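Local coordinates for rubber oxygenase (Streptomyces sp., PDB 5O1M), which cleaves the double bonds of poly(cis-1,4-isoprene) in natural and synthetic rubber by adding dioxygen, using a non-covalently bound b-type heme, at residues E21-E26 with I191-I196; I196-H201 with K256-P261. One frame throughout, in Å; residues are numbered along the deposited sequence.

Contact 1. Residues E21-E26 with I191-I196; sequences EYVWDE and ISQADI. With HEM (protoporphyrin IX containing Fe), chain C.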
loop_
_atom_site.group_PDB
_atom_site.type_symbol
_atom_site.label_atom_id
_atom_site.label_comp_id
_atom_site.label_asym_id
_atom_site.label_seq_id
_atom_site.Cartn_x
_atom_site.Cartn_y
_atom_site.Cartn_z
ATOM N N GLU A 21 8.940 -14.955 6.957
ATOM C CA GLU A 21 7.759 -15.375 7.666
ATOM C C GLU A 21 7.956 -15.396 9.188
ATOM O O GLU A 21 6.985 -15.340 9.947
ATOM C CB GLU A 21 7.341 -16.750 7.113
ATOM C CG GLU A 21 5.990 -17.347 7.486
ATOM C CD GLU A 21 4.816 -16.420 7.506
ATOM O OE1 GLU A 21 3.918 -16.734 8.350
ATOM O OE2 GLU A 21 4.730 -15.403 6.739
ATOM N N TYR A 22 9.207 -15.468 9.630
ATOM C CA TYR A 22 9.546 -15.581 11.041
ATOM C C TYR A 22 10.515 -14.471 11.445
ATOM O O TYR A 22 11.318 -14.631 12.321
ATOM C CB TYR A 22 10.092 -16.991 11.325
ATOM C CG TYR A 22 9.075 -18.055 10.942
ATOM C CD1 TYR A 22 7.890 -18.245 11.702
ATOM C CD2 TYR A 22 9.268 -18.845 9.807
ATOM C CE1 TYR A 22 6.946 -19.213 11.344
ATOM C CE2 TYR A 22 8.326 -19.834 9.426
ATOM C CZ TYR A 22 7.169 -20.002 10.195
ATOM O OH TYR A 22 6.270 -20.941 9.787
ATOM N N VAL A 23 10.378 -13.326 10.796
ATOM C CA VAL A 23 10.983 -12.086 11.225
ATOM C C VAL A 23 9.863 -11.025 11.299
ATOM O O VAL A 23 9.017 -10.924 10.373
ATOM C CB VAL A 23 12.111 -11.665 10.218
ATOM C CG1 VAL A 23 12.942 -10.508 10.757
ATOM C CG2 VAL A 23 13.058 -12.847 9.919
ATOM N N TRP A 24 9.924 -10.191 12.328
ATOM C CA TRP A 24 8.963 -9.139 12.565
ATOM C C TRP A 24 9.693 -7.832 12.596
ATOM O O TRP A 24 10.130 -7.408 11.553
ATOM C CB TRP A 24 8.094 -9.426 13.808
ATOM C CG TRP A 24 7.295 -10.675 13.610
ATOM C CD1 TRP A 24 6.079 -10.755 13.035
ATOM C CD2 TRP A 24 7.711 -12.035 13.866
ATOM N NE1 TRP A 24 5.687 -12.066 12.929
ATOM C CE2 TRP A 24 6.666 -12.874 13.433
ATOM C CE3 TRP A 24 8.857 -12.627 14.451
ATOM C CZ2 TRP A 24 6.702 -14.280 13.586
ATOM C CZ3 TRP A 24 8.902 -14.016 14.579
ATOM C CH2 TRP A 24 7.820 -14.818 14.166
ATOM N N ASP A 25 9.803 -7.146 13.714
ATOM C CA ASP A 25 10.506 -5.852 13.787
ATOM C C ASP A 25 11.201 -5.754 15.176
ATOM O O ASP A 25 10.619 -5.312 16.192
ATOM C CB ASP A 25 9.526 -4.698 13.481
ATOM C CG ASP A 25 10.230 -3.308 13.388
ATOM O OD1 ASP A 25 11.435 -3.129 13.754
ATOM O OD2 ASP A 25 9.588 -2.355 12.873
ATOM N N GLU A 26 12.442 -6.231 15.183
ATOM C CA GLU A 26 13.232 -6.466 16.427
ATOM C C GLU A 26 13.572 -5.208 17.174
ATOM O O GLU A 26 13.642 -5.232 18.403
ATOM C CB GLU A 26 14.504 -7.265 16.182
ATOM C CG GLU A 26 15.474 -6.706 15.115
ATOM C CD GLU A 26 16.522 -7.722 14.689
ATOM O OE1 GLU A 26 16.659 -7.995 13.464
ATOM O OE2 GLU A 26 17.228 -8.262 15.571
ATOM N N ILE A 191 1.753 -9.684 11.196
ATOM C CA ILE A 191 2.535 -8.799 10.351
ATOM C C ILE A 191 4.001 -9.145 10.242
ATOM O O ILE A 191 4.869 -8.333 10.612
ATOM C CB ILE A 191 2.342 -7.305 10.708
ATOM C CG1 ILE A 191 0.908 -7.017 11.122
ATOM C CG2 ILE A 191 2.688 -6.443 9.475
ATOM C CD1 ILE A 191 0.741 -5.560 11.491
ATOM N N SER A 192 4.275 -10.321 9.667
ATOM C CA SER A 192 5.642 -10.684 9.377
ATOM C C SER A 192 6.190 -9.821 8.291
ATOM O O SER A 192 5.435 -9.143 7.539
ATOM C CB SER A 192 5.749 -12.149 8.962
ATOM O OG SER A 192 4.974 -12.406 7.839
ATOM N N GLN A 193 7.511 -9.782 8.198
ATOM C CA GLN A 193 8.105 -9.133 7.036
ATOM C C GLN A 193 7.650 -9.724 5.705
ATOM O O GLN A 193 7.477 -8.955 4.774
ATOM C CB GLN A 193 9.634 -9.073 7.136
ATOM C CG GLN A 193 10.017 -8.099 8.241
ATOM C CD GLN A 193 11.373 -7.512 8.129
ATOM O OE1 GLN A 193 11.879 -7.389 7.050
ATOM N NE2 GLN A 193 12.012 -7.216 9.272
ATOM N N ALA A 194 7.456 -11.054 5.638
ATOM C CA ALA A 194 6.867 -11.709 4.482
ATOM C C ALA A 194 5.508 -11.089 4.138
ATOM O O ALA A 194 5.195 -10.859 2.952
ATOM C CB ALA A 194 6.705 -13.197 4.721
ATOM N N ASP A 195 4.691 -10.862 5.187
ATOM C CA ASP A 195 3.334 -10.267 5.031
ATOM C C ASP A 195 3.429 -8.877 4.466
ATOM O O ASP A 195 2.707 -8.564 3.532
ATOM C CB ASP A 195 2.543 -10.183 6.340
ATOM C CG ASP A 195 2.173 -11.557 6.925
ATOM O OD1 ASP A 195 1.723 -12.456 6.197
ATOM O OD2 ASP A 195 2.269 -11.686 8.164
ATOM N N ILE A 196 4.345 -8.075 4.997
ATOM C CA ILE A 196 4.572 -6.749 4.485
ATOM C C ILE A 196 4.950 -6.766 2.954
ATOM O O ILE A 196 4.468 -5.944 2.169
ATOM C CB ILE A 196 5.661 -5.988 5.299
ATOM C CG1 ILE A 196 5.240 -5.800 6.750
ATOM C CG2 ILE A 196 5.933 -4.578 4.680
ATOM C CD1 ILE A 196 6.317 -5.154 7.623
HETATM C CHA HEM C . -1.937 0.314 10.096
HETATM C CHB HEM C . 0.172 0.893 5.830
HETATM C CHC HEM C . 1.197 -3.802 5.755
HETATM C CHD HEM C . -2.060 -4.409 9.132
HETATM C C1A HEM C . -1.359 0.885 8.967
HETATM C C2A HEM C . -1.370 2.256 8.716
HETATM C C3A HEM C . -0.771 2.447 7.527
HETATM C C4A HEM C . -0.453 1.181 7.020
HETATM C CMA HEM C . -0.591 3.785 6.837
HETATM C CAA HEM C . -1.914 3.340 9.605
HETATM C CBA HEM C . -3.460 3.537 9.463
HETATM C CGA HEM C . -3.828 3.723 10.929
HETATM O O1A HEM C . -3.969 4.931 11.331
HETATM O O2A HEM C . -3.882 2.728 11.777
HETATM C C1B HEM C . 0.673 -0.349 5.446
HETATM C C2B HEM C . 1.514 -0.546 4.305
HETATM C C3B HEM C . 1.854 -1.859 4.243
HETATM C C4B HEM C . 1.137 -2.456 5.424
HETATM C CMB HEM C . 1.926 0.486 3.337
HETATM C CAB HEM C . 2.753 -2.617 3.324
HETATM C CBB HEM C . 3.795 -2.042 2.363
HETATM C C1C HEM C . 0.399 -4.413 6.646
HETATM C C2C HEM C . 0.189 -5.809 6.763
HETATM C C3C HEM C . -0.793 -5.968 7.698
HETATM C C4C HEM C . -1.133 -4.662 8.150
HETATM C CMC HEM C . 0.879 -6.893 5.958
HETATM C CAC HEM C . -1.407 -7.217 8.212
HETATM C CBC HEM C . -1.137 -8.640 7.835
HETATM C C1D HEM C . -2.286 -3.157 9.720
HETATM C C2D HEM C . -3.099 -2.956 10.943
HETATM C C3D HEM C . -3.054 -1.645 11.223
HETATM C C4D HEM C . -2.184 -1.039 10.191
HETATM C CMD HEM C . -3.881 -4.010 11.677
HETATM C CAD HEM C . -3.813 -0.974 12.313
HETATM C CBD HEM C . -5.188 -0.725 11.735
HETATM C CGD HEM C . -5.995 0.228 12.618
HETATM O O1D HEM C . -5.887 1.499 12.605
HETATM O O2D HEM C . -6.874 -0.275 13.401
HETATM N NA HEM C . -0.831 0.267 7.875
HETATM N NB HEM C . 0.497 -1.484 6.080
HETATM N NC HEM C . -0.423 -3.735 7.442
HETATM N ND HEM C . -1.768 -1.996 9.341
HETATM FE FE HEM C . -0.579 -1.750 7.685
#
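A capping box opens helix 193-213, and the N-terminal loop 21-26 is hydrogen-bonded to this helix start through Val23 and Trp24, with Glu21 packed alongside. Ser192 is the N-cap: its OG accepts from Asp195 N, while Ser192 N donates back to Asp195 OD2, 2.9 Å away, on the anti side of the carboxylate and out of its plane. Small and polar, serine suits the post because OG, turned to lie between its own backbone N and carbonyl carbon (chi1 59°), reaches the N-H that the first turn leaves without a helical partner. An earlier such N-H, that of Gln193, is taken by the loop: Gln193 N lies 2.9 Å from Val23 O in a nearly straight bond (174°). The amide of Gln193 extends the grip one residue further, NE2 donating to Trp24 O at 3.0 Å almost within the amide plane, while OE1 accepts from Ser240 N; an amide, with donor and acceptor side by side, can join both loops at once. Val23 CG1 meets the same NE2 at 3.7 Å. The Trp24 indole comes obliquely against the backbone, CD1 3.6 Å from Ile191 O. Glu21 bends at chi2 (42°) and brings OE2 to 3.6 Å from Ala194 CB, a methyl small enough to let it in. Its carboxylate also lies near that of Asp195, a proximity probably eased by Arg116, which makes salt bridges to both. Ile191 lays its apolar branches on the porphyrin, with CG2 3.7 Å from HEM C2C. The loop packs against the helix start, and Ile191 faces the heme, also touching Val170 and His167, the probable axial iron ligand, of helix 156-173.

Contact 2. Residues I196-H201 with K256-P261; sequences IMVTWH and KQVLDP. With HEM (protoporphyrin IX containing Fe), chain C.
Val198 and His201, one turn apart on helix 193-213, meet Val258 of helix 248-258 and the adjoining Leu259, a small apolar packing of two helical regions in the all-helical catalytic domain. Val198 spreads its two methyls over both partners. CG1, anti to the backbone N (chi1 170°), goes to Leu259 CD1 at 3.8 Å, and CG2 goes to Val258 CG1 at 3.4 Å, tighter than usual for two carbons. In each pair the side chains run at a slant to one another. His201 and Val258 instead stand at about a right angle, with Val258 CG1 at the edge of the imidazole, near its plane, 4.0 Å from CD2. Leu259 sends its other methyl, CD2, to 4.1 Å from His201 CB, so its fork straddles the same helical turn that Val198 begins. Beta-branched valine suits a close approach of backbones because its methyls sit near the main chain, whereas the longer leucine can reach two residues. The imidazole can lie in this apolar setting because both its nitrogens are engaged, ND1 with Thr205 OG1 and NE2 with Gln254 OE1 of helix 248-258. Away from this interface, Thr199 faces the heme. Its CG2, trans to the backbone N, lies 3.4 Å from HEM CAB, while OG1 makes a weak hydrogen bond to Asp195 O in the preceding turn. A glycine in place of Thr199 would probably leave a gap against that vinyl group and Asp195 O without its weak hydroxyl bond. Next to it, Trp200 turns its indole to Trp230 in an edge-to-face pair, and on one face of the Trp200 ring Met197 CE lies 3.5 Å above the plane, offset toward the rim.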
loop_
_atom_site.group_PDB
_atom_site.type_symbol
_atom_site.label_atom_id
_atom_site.label_comp_id
_atom_site.label_asym_id
_atom_site.label_seq_id
_atom_site.Cartn_x
_atom_site.Cartn_y
_atom_site.Cartn_z
ATOM N N ILE A 196 4.345 -8.075 4.997
ATOM C CA ILE A 196 4.572 -6.749 4.485
ATOM C C ILE A 196 4.950 -6.766 2.954
ATOM O O ILE A 196 4.468 -5.944 2.169
ATOM C CB ILE A 196 5.661 -5.988 5.299
ATOM C CG1 ILE A 196 5.240 -5.800 6.750
ATOM C CG2 ILE A 196 5.933 -4.578 4.680
ATOM C CD1 ILE A 196 6.317 -5.154 7.623
ATOM N N MET A 197 5.801 -7.701 2.574
ATOM C CA MET A 197 6.248 -7.817 1.209
ATOM C C MET A 197 5.108 -8.304 0.257
ATOM O O MET A 197 5.037 -7.875 -0.905
ATOM C CB MET A 197 7.559 -8.652 1.137
ATOM C CG MET A 197 8.725 -7.826 1.596
ATOM S SD MET A 197 8.920 -6.201 0.824
ATOM C CE MET A 197 8.964 -6.769 -0.893
ATOM N N VAL A 198 4.165 -9.078 0.796
ATOM C CA VAL A 198 2.923 -9.399 0.054
ATOM C C VAL A 198 2.178 -8.108 -0.300
ATOM O O VAL A 198 1.767 -7.876 -1.483
ATOM C CB VAL A 198 2.008 -10.368 0.826
ATOM C CG1 VAL A 198 0.680 -10.460 0.161
ATOM C CG2 VAL A 198 2.660 -11.762 0.953
ATOM N N THR A 199 2.015 -7.235 0.695
ATOM C CA THR A 199 1.283 -5.969 0.455
ATOM C C THR A 199 2.016 -5.089 -0.540
ATOM O O THR A 199 1.411 -4.454 -1.392
ATOM C CB THR A 199 1.056 -5.222 1.781
ATOM O OG1 THR A 199 0.383 -6.095 2.671
ATOM C CG2 THR A 199 0.186 -3.939 1.609
ATOM N N TRP A 200 3.343 -5.066 -0.407
ATOM C CA TRP A 200 4.212 -4.373 -1.314
ATOM C C TRP A 200 4.002 -4.820 -2.744
ATOM O O TRP A 200 3.960 -3.960 -3.633
ATOM C CB TRP A 200 5.691 -4.584 -0.892
ATOM C CG TRP A 200 6.684 -3.678 -1.477
ATOM C CD1 TRP A 200 7.146 -2.507 -0.915
ATOM C CD2 TRP A 200 7.392 -3.824 -2.734
ATOM N NE1 TRP A 200 8.079 -1.929 -1.725
ATOM C CE2 TRP A 200 8.263 -2.714 -2.843
ATOM C CE3 TRP A 200 7.327 -4.719 -3.776
ATOM C CZ2 TRP A 200 9.132 -2.532 -3.937
ATOM C CZ3 TRP A 200 8.231 -4.557 -4.863
ATOM C CH2 TRP A 200 9.101 -3.456 -4.941
ATOM N N HIS A 201 3.899 -6.131 -3.005
ATOM C CA HIS A 201 3.651 -6.581 -4.366
ATOM C C HIS A 201 2.304 -6.207 -4.867
ATOM O O HIS A 201 2.181 -5.927 -6.050
ATOM C CB HIS A 201 3.900 -8.089 -4.519
ATOM C CG HIS A 201 5.352 -8.451 -4.376
ATOM N ND1 HIS A 201 6.321 -7.905 -5.185
ATOM C CD2 HIS A 201 6.002 -9.236 -3.494
ATOM C CE1 HIS A 201 7.500 -8.384 -4.849
ATOM N NE2 HIS A 201 7.336 -9.151 -3.790
ATOM N N LYS A 256 4.932 -13.397 -8.292
ATOM C CA LYS A 256 4.316 -14.663 -8.770
ATOM C C LYS A 256 4.341 -15.758 -7.725
ATOM O O LYS A 256 3.378 -16.489 -7.573
ATOM C CB LYS A 256 4.963 -15.155 -10.068
ATOM C CG LYS A 256 4.249 -14.656 -11.282
ATOM C CD LYS A 256 4.637 -15.499 -12.479
ATOM C CE LYS A 256 4.246 -14.755 -13.756
ATOM N NZ LYS A 256 4.121 -15.759 -14.861
ATOM N N GLN A 257 5.412 -15.829 -6.982
ATOM C CA GLN A 257 5.493 -16.777 -5.862
ATOM C C GLN A 257 4.899 -16.387 -4.481
ATOM O O GLN A 257 4.515 -17.262 -3.707
ATOM C CB GLN A 257 6.958 -17.187 -5.704
ATOM C CG GLN A 257 7.331 -18.480 -6.457
ATOM C CD GLN A 257 8.618 -18.389 -7.292
ATOM O OE1 GLN A 257 8.734 -17.530 -8.192
ATOM N NE2 GLN A 257 9.581 -19.315 -7.028
ATOM N N VAL A 258 4.851 -15.102 -4.130
ATOM C CA VAL A 258 4.466 -14.671 -2.779
ATOM C C VAL A 258 3.062 -14.113 -2.646
ATOM O O VAL A 258 2.499 -14.146 -1.555
ATOM C CB VAL A 258 5.542 -13.683 -2.211
ATOM C CG1 VAL A 258 4.993 -12.517 -1.422
ATOM C CG2 VAL A 258 6.529 -14.462 -1.376
ATOM N N LEU A 259 2.516 -13.599 -3.736
ATOM C CA LEU A 259 1.239 -12.907 -3.732
ATOM C C LEU A 259 0.175 -13.781 -4.375
ATOM O O LEU A 259 -0.812 -14.095 -3.727
ATOM C CB LEU A 259 1.332 -11.564 -4.443
ATOM C CG LEU A 259 0.003 -10.877 -4.754
ATOM C CD1 LEU A 259 -0.686 -10.494 -3.423
ATOM C CD2 LEU A 259 0.211 -9.628 -5.587
ATOM N N ASP A 260 0.380 -14.137 -5.632
ATOM C CA ASP A 260 -0.579 -14.963 -6.427
ATOM C C ASP A 260 -1.195 -16.132 -5.658
ATOM O O ASP A 260 -2.412 -16.296 -5.701
ATOM C CB ASP A 260 0.035 -15.516 -7.746
ATOM C CG ASP A 260 0.355 -14.432 -8.788
ATOM O OD1 ASP A 260 0.293 -13.225 -8.479
ATOM O OD2 ASP A 260 0.704 -14.818 -9.939
ATOM N N PRO A 261 -0.383 -16.962 -4.978
ATOM C CA PRO A 261 -0.994 -18.141 -4.326
ATOM C C PRO A 261 -1.699 -17.927 -2.999
ATOM O O PRO A 261 -2.301 -18.849 -2.503
ATOM C CB PRO A 261 0.222 -19.057 -4.081
ATOM C CG PRO A 261 1.383 -18.116 -3.978
ATOM C CD PRO A 261 1.084 -17.100 -5.044
HETATM C CHA HEM C . -1.937 0.314 10.096
HETATM C CHB HEM C . 0.172 0.893 5.830
HETATM C CHC HEM C . 1.197 -3.802 5.755
HETATM C CHD HEM C . -2.060 -4.409 9.132
HETATM C C1A HEM C . -1.359 0.885 8.967
HETATM C C2A HEM C . -1.370 2.256 8.716
HETATM C C3A HEM C . -0.771 2.447 7.527
HETATM C C4A HEM C . -0.453 1.181 7.020
HETATM C CMA HEM C . -0.591 3.785 6.837
HETATM C CAA HEM C . -1.914 3.340 9.605
HETATM C CBA HEM C . -3.460 3.537 9.463
HETATM C CGA HEM C . -3.828 3.723 10.929
HETATM O O1A HEM C . -3.969 4.931 11.331
HETATM O O2A HEM C . -3.882 2.728 11.777
HETATM C C1B HEM C . 0.673 -0.349 5.446
HETATM C C2B HEM C . 1.514 -0.546 4.305
HETATM C C3B HEM C . 1.854 -1.859 4.243
HETATM C C4B HEM C . 1.137 -2.456 5.424
HETATM C CMB HEM C . 1.926 0.486 3.337
HETATM C CAB HEM C . 2.753 -2.617 3.324
HETATM C CBB HEM C . 3.795 -2.042 2.363
HETATM C C1C HEM C . 0.399 -4.413 6.646
HETATM C C2C HEM C . 0.189 -5.809 6.763
HETATM C C3C HEM C . -0.793 -5.968 7.698
HETATM C C4C HEM C . -1.133 -4.662 8.150
HETATM C CMC HEM C . 0.879 -6.893 5.958
HETATM C CAC HEM C . -1.407 -7.217 8.212
HETATM C CBC HEM C . -1.137 -8.640 7.835
HETATM C C1D HEM C . -2.286 -3.157 9.720
HETATM C C2D HEM C . -3.099 -2.956 10.943
HETATM C C3D HEM C . -3.054 -1.645 11.223
HETATM C C4D HEM C . -2.184 -1.039 10.191
HETATM C CMD HEM C . -3.881 -4.010 11.677
HETATM C CAD HEM C . -3.813 -0.974 12.313
HETATM C CBD HEM C . -5.188 -0.725 11.735
HETATM C CGD HEM C . -5.995 0.228 12.618
HETATM O O1D HEM C . -5.887 1.499 12.605
HETATM O O2D HEM C . -6.874 -0.275 13.401
HETATM N NA HEM C . -0.831 0.267 7.875
HETATM N NB HEM C . 0.497 -1.484 6.080
HETATM N NC HEM C . -0.423 -3.735 7.442
HETATM N ND HEM C . -1.768 -1.996 9.341
HETATM FE FE HEM C . -0.579 -1.750 7.685
#

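Contacts 1 and 2 follow each other along helix 193-213, their centres 13 Å apart, and their segments share Ile196, which faces the heme. They are in series along the chain: contact 1 closes with the first turn of that helix, and contact 2 opens there; its second segment, 256-261, comes from helix 248-258 and the residues that follow. Contact 1 ties the N-terminal loop before helix 29-37 to the start of the shared helix, whereas contact 2 joins its next turns to a later part of the catalytic domain. Both include residues of the heme pocket, so one helix meets the porphyrin while its other sides bear on two chain regions far apart in sequence.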